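Local coordinates for putative cell adhesion protein (Bacteroides fragilis, PDB 4H40), which is probably a fimbrial subunit that takes part in building adhesive pili on the surface of this human gut bacterium, at residues F186-G191 with V269-K274. Residues are numbered along the deposited sequence; the frame is centred on the assembly and turned at random.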
loop_
_atom_site.group_PDB
_atom_site.type_symbol
_atom_site.label_atom_id
_atom_site.label_comp_id
_atom_site.label_asym_id
_atom_site.label_seq_id
_atom_site.Cartn_x
_atom_site.Cartn_y
_atom_site.Cartn_z
ATOM N N PHE B 186 -3.017 -13.099 5.512
ATOM C CA PHE B 186 -3.952 -12.704 4.475
ATOM C C PHE B 186 -5.354 -13.182 4.879
ATOM O O PHE B 186 -5.564 -14.368 5.151
ATOM C CB PHE B 186 -3.526 -13.269 3.101
ATOM C CG PHE B 186 -2.064 -12.994 2.776
ATOM C CD1 PHE B 186 -1.678 -11.797 2.180
ATOM C CD2 PHE B 186 -1.080 -13.902 3.109
ATOM C CE1 PHE B 186 -0.339 -11.514 1.949
ATOM C CE2 PHE B 186 0.268 -13.612 2.880
ATOM C CZ PHE B 186 0.629 -12.419 2.320
ATOM N N THR B 187 -6.280 -12.214 5.023
ATOM C CA THR B 187 -7.691 -12.446 5.237
ATOM C C THR B 187 -8.326 -12.162 3.887
ATOM O O THR B 187 -8.148 -11.050 3.360
ATOM C CB THR B 187 -8.249 -11.596 6.387
ATOM O OG1 THR B 187 -7.540 -11.886 7.594
ATOM C CG2 THR B 187 -9.727 -11.827 6.602
ATOM N N VAL B 188 -8.951 -13.194 3.267
ATOM C CA VAL B 188 -9.633 -13.053 1.960
ATOM C C VAL B 188 -11.132 -13.090 2.200
ATOM O O VAL B 188 -11.659 -14.122 2.623
ATOM C CB VAL B 188 -9.216 -14.104 0.906
ATOM C CG1 VAL B 188 -9.863 -13.799 -0.429
ATOM C CG2 VAL B 188 -7.696 -14.206 0.777
ATOM N N ARG B 189 -11.813 -11.967 1.962
ATOM C CA ARG B 189 -13.251 -11.855 2.168
ATOM C C ARG B 189 -14.040 -12.189 0.910
ATOM O O ARG B 189 -13.568 -11.951 -0.203
ATOM C CB ARG B 189 -13.599 -10.448 2.615
ATOM C CG ARG B 189 -13.196 -10.095 4.028
ATOM C CD ARG B 189 -13.584 -8.671 4.315
ATOM N NE ARG B 189 -13.211 -8.271 5.672
ATOM C CZ ARG B 189 -12.960 -7.018 6.048
ATOM N NH1 ARG B 189 -13.028 -6.022 5.166
ATOM N NH2 ARG B 189 -12.622 -6.751 7.303
ATOM N N ALA B 190 -15.251 -12.728 1.089
ATOM C CA ALA B 190 -16.165 -13.045 -0.007
ATOM C C ALA B 190 -17.077 -11.840 -0.213
ATOM O O ALA B 190 -17.949 -11.557 0.626
ATOM C CB ALA B 190 -16.964 -14.289 0.319
ATOM N N GLY B 191 -16.781 -11.074 -1.255
ATOM C CA GLY B 191 -17.494 -9.847 -1.583
ATOM C C GLY B 191 -18.701 -10.051 -2.471
ATOM O O GLY B 191 -19.249 -11.158 -2.549
ATOM N N VAL B 269 2.863 -11.929 -4.240
ATOM C CA VAL B 269 1.927 -12.756 -3.497
ATOM C C VAL B 269 0.881 -13.267 -4.508
ATOM O O VAL B 269 0.084 -12.478 -5.016
ATOM C CB VAL B 269 1.292 -11.993 -2.301
ATOM C CG1 VAL B 269 0.231 -12.839 -1.615
ATOM C CG2 VAL B 269 2.346 -11.581 -1.289
ATOM N N LEU B 270 0.921 -14.577 -4.826
ATOM C CA LEU B 270 -0.046 -15.181 -5.739
ATOM C C LEU B 270 -1.108 -15.956 -4.975
ATOM O O LEU B 270 -0.792 -16.948 -4.338
ATOM C CB LEU B 270 0.628 -16.130 -6.727
ATOM C CG LEU B 270 1.300 -15.580 -7.937
ATOM C CD1 LEU B 270 1.868 -16.726 -8.731
ATOM C CD2 LEU B 270 0.333 -14.828 -8.803
ATOM N N LEU B 271 -2.360 -15.544 -5.099
ATOM C CA LEU B 271 -3.468 -16.206 -4.442
ATOM C C LEU B 271 -4.188 -17.057 -5.454
ATOM O O LEU B 271 -4.675 -16.533 -6.443
ATOM C CB LEU B 271 -4.416 -15.173 -3.809
ATOM C CG LEU B 271 -3.792 -14.240 -2.767
ATOM C CD1 LEU B 271 -3.262 -12.966 -3.417
ATOM C CD2 LEU B 271 -4.766 -13.885 -1.711
ATOM N N ASN B 272 -4.189 -18.381 -5.246
ATOM C CA ASN B 272 -4.863 -19.363 -6.090
ATOM C C ASN B 272 -6.115 -19.775 -5.366
ATOM O O ASN B 272 -6.046 -20.479 -4.347
ATOM C CB ASN B 272 -3.951 -20.539 -6.375
ATOM C CG ASN B 272 -2.653 -20.130 -7.007
ATOM O OD1 ASN B 272 -2.578 -19.926 -8.204
ATOM N ND2 ASN B 272 -1.618 -19.980 -6.210
ATOM N N LEU B 273 -7.261 -19.230 -5.811
ATOM C CA LEU B 273 -8.535 -19.454 -5.134
ATOM C C LEU B 273 -9.578 -20.007 -6.074
ATOM O O LEU B 273 -9.521 -19.784 -7.289
ATOM C CB LEU B 273 -9.055 -18.127 -4.520
ATOM C CG LEU B 273 -8.083 -17.289 -3.669
ATOM C CD1 LEU B 273 -8.614 -15.890 -3.424
ATOM C CD2 LEU B 273 -7.759 -17.968 -2.353
ATOM N N LYS B 274 -10.552 -20.716 -5.500
ATOM C CA LYS B 274 -11.691 -21.266 -6.214
ATOM C C LYS B 274 -12.878 -20.383 -5.884
ATOM O O LYS B 274 -13.464 -20.521 -4.819
ATOM C CB LYS B 274 -11.920 -22.736 -5.828
ATOM C CG LYS B 274 -12.781 -23.512 -6.802
ATOM C CD LYS B 274 -12.865 -24.948 -6.348
ATOM C CE LYS B 274 -13.373 -25.853 -7.438
ATOM N NZ LYS B 274 -13.608 -27.225 -6.918
#
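Val188 meets two leucines with its two methyls: Val188 CG2 lies 3.9 Å from Leu271 CD2, and Val188 CG1 lies 3.9 Å from Leu273 CD1. The valine is divided between them by its torsion, for CG1 stands anti to the backbone N (chi1 -175°) while CG2 stands anti to the carbonyl carbon. The Val188 and Leu271 side chains overlap flank to flank, each heading for the other's strand. Two residues earlier on each strand, Val269 and Phe186 meet head-on, with Val269 CG1 3.8 Å from Phe186 CE1. The same methyl sits 4.3 Å from the centroid of the Phe186 ring, an off-centre, oblique CH-pi contact. No hydrogen bond joins the two segments. Their axes approach no closer than 11.1 Å and diverge by 33°, the spacing of two sheets packed face to face through alternate side chains. Whereas Phe186, Val188, Val269, Leu271 and Leu273 interlock in the buried interior, Thr187, Arg189 and Lys274 turn outward on the looser side, Arg189 into solvent. In this fimbrillin-like beta-sandwich, strand 177-190 pairs with strands 251-257 and 296-305, whereas strand 266-275 runs between 197-207 and 278-287. Val303 of strand 296-305 touches both Val188 and Leu273, Ile206 adjoins Phe186, and Met284 and Leu286 pack against Val269, so the core continues into the neighbouring strands.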